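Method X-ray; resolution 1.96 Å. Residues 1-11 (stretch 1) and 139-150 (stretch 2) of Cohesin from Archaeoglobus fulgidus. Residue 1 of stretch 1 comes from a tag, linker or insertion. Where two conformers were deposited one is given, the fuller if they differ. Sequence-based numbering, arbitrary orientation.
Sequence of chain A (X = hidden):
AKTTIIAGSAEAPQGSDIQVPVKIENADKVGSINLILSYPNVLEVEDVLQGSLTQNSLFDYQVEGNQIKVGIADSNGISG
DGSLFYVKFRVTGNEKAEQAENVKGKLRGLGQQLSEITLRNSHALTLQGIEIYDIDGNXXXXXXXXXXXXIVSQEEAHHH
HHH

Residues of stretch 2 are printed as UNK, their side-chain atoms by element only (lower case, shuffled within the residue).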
# COMPACT_ATOMS: atom_id res chain seq x y z
N ALA A 1 8.23 5.16 -5.88
CA ALA A 1 6.86 5.67 -5.94
C ALA A 1 6.67 6.88 -5.02
O ALA A 1 6.00 6.79 -3.99
CB ALA A 1 5.86 4.57 -5.61
N LYS A 2 7.26 8.01 -5.40
CA LYS A 2 7.27 9.19 -4.54
C LYS A 2 6.11 10.16 -4.85
O LYS A 2 5.90 10.53 -6.00
CB LYS A 2 8.61 9.90 -4.68
CG LYS A 2 8.70 11.23 -3.96
CD LYS A 2 8.39 11.08 -2.48
CE LYS A 2 8.77 12.34 -1.71
NZ LYS A 2 10.23 12.59 -1.77
N THR A 3 5.37 10.57 -3.83
CA THR A 3 4.24 11.47 -4.03
C THR A 3 4.77 12.84 -4.44
O THR A 3 5.67 13.38 -3.80
CB THR A 3 3.37 11.56 -2.76
OG1 THR A 3 2.94 10.24 -2.41
CG2 THR A 3 2.14 12.42 -3.00
N THR A 4 4.24 13.40 -5.51
CA THR A 4 4.73 14.69 -5.98
C THR A 4 3.59 15.61 -6.27
O THR A 4 2.60 15.19 -6.84
CB THR A 4 5.54 14.49 -7.29
OG1 THR A 4 6.59 13.54 -7.05
CG2 THR A 4 6.15 15.82 -7.76
N ILE A 5 3.73 16.87 -5.88
CA ILE A 5 2.71 17.87 -6.20
C ILE A 5 3.31 18.82 -7.23
O ILE A 5 4.43 19.29 -7.04
CB ILE A 5 2.28 18.66 -4.96
CG1 ILE A 5 1.63 17.71 -3.95
CG2 ILE A 5 1.26 19.76 -5.35
CD1 ILE A 5 1.29 18.37 -2.61
N ILE A 6 2.57 19.09 -8.30
CA ILE A 6 3.12 19.80 -9.45
C ILE A 6 2.22 20.95 -9.90
O ILE A 6 1.06 20.73 -10.23
CB ILE A 6 3.23 18.85 -10.64
CG1 ILE A 6 4.11 17.66 -10.28
CG2 ILE A 6 3.76 19.60 -11.88
CD1 ILE A 6 4.29 16.67 -11.43
N ALA A 7 2.75 22.16 -9.92
CA ALA A 7 2.01 23.29 -10.47
C ALA A 7 2.20 23.30 -11.99
O ALA A 7 3.31 23.13 -12.49
CB ALA A 7 2.50 24.59 -9.86
N GLY A 8 1.11 23.48 -12.73
CA GLY A 8 1.18 23.47 -14.17
C GLY A 8 1.89 24.70 -14.72
O GLY A 8 2.08 25.70 -14.02
N SER A 9 2.30 24.62 -15.99
CA SER A 9 2.94 25.74 -16.66
C SER A 9 2.05 26.24 -17.79
O SER A 9 1.22 25.49 -18.31
CB SER A 9 4.31 25.32 -17.21
OG SER A 9 5.19 25.00 -16.15
N ALA A 10 2.21 27.51 -18.17
CA ALA A 10 1.33 28.09 -19.18
C ALA A 10 1.94 29.31 -19.81
O ALA A 10 2.91 29.89 -19.30
CB ALA A 10 -0.04 28.43 -18.57
N GLU A 11 1.36 29.71 -20.94
CA GLU A 11 1.76 30.93 -21.61
C GLU A 11 0.53 31.52 -22.30
O GLU A 11 -0.30 30.78 -22.81
CB GLU A 11 2.85 30.65 -22.63
CG GLU A 11 2.42 29.71 -23.74
CD GLU A 11 3.59 29.24 -24.59
OE1 GLU A 11 4.51 28.60 -24.03
OE2 GLU A 11 3.60 29.51 -25.80
N UNK A 139 2.40 11.72 8.51
CA UNK A 139 3.01 12.70 7.60
C UNK A 139 3.43 12.02 6.32
O UNK A 139 3.99 10.94 6.34
o UNK A 139 3.90 14.08 9.38
c UNK A 139 4.26 13.35 8.23
N UNK A 140 3.15 12.67 5.19
CA UNK A 140 3.47 12.10 3.89
C UNK A 140 4.65 12.89 3.35
O UNK A 140 4.62 14.12 3.37
c UNK A 140 2.66 11.78 1.49
c UNK A 140 1.09 11.41 3.44
c UNK A 140 2.27 12.23 2.92
N UNK A 141 5.68 12.20 2.88
CA UNK A 141 6.80 12.87 2.22
C UNK A 141 6.37 13.17 0.80
O UNK A 141 5.86 12.29 0.10
c UNK A 141 8.03 11.97 2.19
c UNK A 141 9.32 12.16 5.85
c UNK A 141 8.51 11.51 3.57
c UNK A 141 8.91 12.67 4.47
n UNK A 141 8.14 11.53 6.53
N UNK A 142 6.58 14.41 0.39
CA UNK A 142 6.25 14.81 -0.95
C UNK A 142 7.41 15.56 -1.58
O UNK A 142 8.23 16.19 -0.90
c UNK A 142 3.77 14.88 -0.75
c UNK A 142 5.02 15.72 -0.97
c UNK A 142 5.15 16.79 0.08
N UNK A 143 7.49 15.45 -2.90
CA UNK A 143 8.40 16.31 -3.66
C UNK A 143 7.51 17.37 -4.29
O UNK A 143 6.32 17.15 -4.46
c UNK A 143 9.11 15.49 -4.72
N UNK A 144 8.06 18.52 -4.63
CA UNK A 144 7.25 19.53 -5.30
C UNK A 144 7.93 19.94 -6.61
O UNK A 144 9.16 19.88 -6.72
c UNK A 144 7.06 20.77 -4.43
o UNK A 144 8.33 21.35 -4.14
c UNK A 144 6.41 20.38 -3.12
N UNK A 145 7.11 20.33 -7.58
CA UNK A 145 7.60 20.87 -8.84
C UNK A 145 6.83 22.14 -9.16
O UNK A 145 5.61 22.12 -9.28
c UNK A 145 8.25 17.56 -10.75
c UNK A 145 7.98 20.44 -11.31
c UNK A 145 7.45 19.85 -9.97
c UNK A 145 8.24 18.58 -9.63
N UNK A 146 7.54 23.25 -9.29
CA UNK A 146 6.91 24.54 -9.54
C UNK A 146 6.54 24.71 -11.01
O UNK A 146 7.04 24.00 -11.87
c UNK A 146 7.82 25.66 -9.05
o UNK A 146 7.15 25.13 -6.83
c UNK A 146 8.03 25.59 -7.55
n UNK A 146 9.19 26.03 -7.08
N UNK A 147 5.65 25.65 -11.28
CA UNK A 147 5.20 25.85 -12.64
C UNK A 147 5.90 27.07 -13.18
O UNK A 147 6.54 27.80 -12.43
N UNK A 148 5.78 27.29 -14.48
CA UNK A 148 6.43 28.43 -15.12
C UNK A 148 5.40 29.13 -16.00
O UNK A 148 4.66 28.47 -16.74
c UNK A 148 7.60 27.97 -15.97
o UNK A 148 8.50 27.21 -15.16
c UNK A 148 8.33 29.15 -16.59
N UNK A 149 5.31 30.45 -15.91
CA UNK A 149 4.38 31.17 -16.77
C UNK A 149 5.08 32.24 -17.57
O UNK A 149 5.91 32.97 -17.05
c UNK A 149 2.47 32.80 -16.77
c UNK A 149 1.08 34.63 -18.33
c UNK A 149 2.82 34.14 -16.77
c UNK A 149 1.44 32.39 -17.59
c UNK A 149 0.74 33.29 -18.36
c UNK A 149 3.25 31.81 -15.97
c UNK A 149 2.13 35.06 -17.54
N UNK A 150 4.73 32.34 -18.86
CA UNK A 150 5.30 33.36 -19.74
C UNK A 150 4.22 34.12 -20.52
O UNK A 150 3.26 33.53 -21.00
c UNK A 150 8.73 32.54 -21.23
c UNK A 150 6.28 32.74 -20.75
c UNK A 150 7.63 32.38 -20.18
n UNK A 150 8.74 33.74 -23.78
n UNK A 150 8.13 31.77 -24.77
n UNK A 150 8.42 31.87 -22.49
c UNK A 150 8.43 32.46 -23.68
O HOH W 1 5.51 9.81 -0.70

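Position 139 carries one carbon and then one oxygen, out of reach of stretch 1: Ser139, a small polar residue at home on an exposed loop. At 140 one carbon bears two more; an outer one lies 4.2 Å from Thr3 OG1. This is Val140, apolar at a partly buried site, and that atom is its CG1.

Position 141 has four carbons in a row ending in nitrogen, its CB 4.0 Å from Lys2 CE: Lys141, whose flexible charged chain leads away from stretch 1 at an exposed site. Its backbone O accepts from a water that also receives Thr3 N (water O to Lys141 O 2.6 Å, to Thr3 N 3.2 Å).

Position 142 again has one carbon carrying two, one of them 3.7 Å from Thr3 CG2. It is Val142, a branched residue suited to extended backbone. Position 143 has a single carbon, 3.9 Å from Thr4 OG1: Ala143, small enough to sit close beside Thr4 on the same face. Its N donates to Thr3 O (2.9 Å) and its O accepts from Ile5 N (3.0 Å).

At 144 one carbon holds an oxygen and a carbon, and CA lies 3.3 Å from Ile5 O. Thr144 combines beta branching with a hydroxyl that suits its exposed place. Position 145 has four carbons forked at the first, one arm two carbons long; its CB meets Ile6 CG1 at 4.0 Å and a further carbon meets Thr4 CG2 at 3.9 Å. This is Ile145, which covers the neighbouring strand despite being exposed.

Position 146 has two carbons, the second bearing oxygen and nitrogen, and points away from stretch 1: Asn146, its amide suited to an exposed turn. At 147 no side-chain atoms exist, and CA sits 3.4 Å from Gly8 O: Gly147. A CB in ideal position would fall 2.1 Å from Gly8 O, a clash.

Position 148 repeats the carbon with one oxygen and one carbon, its CB 3.8 Å from Ser9 OG. This is Thr148, exposed and beta-branched; its N donates to Ser9 OG (2.9 Å). At 149 a six-carbon ring on one carbon has a ring carbon 4.3 Å from Ala10 CB: Phe149, filling buried space. Position 150 has three carbons, a nitrogen, and a carbon with two nitrogens, its CB 4.4 Å from Glu11 CB: Arg150, long and charged at a partly exposed site.

The contact is a parallel pairing. Hydrogen bonds alternate from Thr3 to Ala7; after the interruption at Gly8 and Gly147, Ser9 OG lends a side-chain acceptor, and Ala10 resumes the ladder (Ala10 O from Arg150 N 3.1 Å, Ala10 N to Thr148 O 3.0 Å).

Stretch 2 (139-150) SVKVATINGTFR
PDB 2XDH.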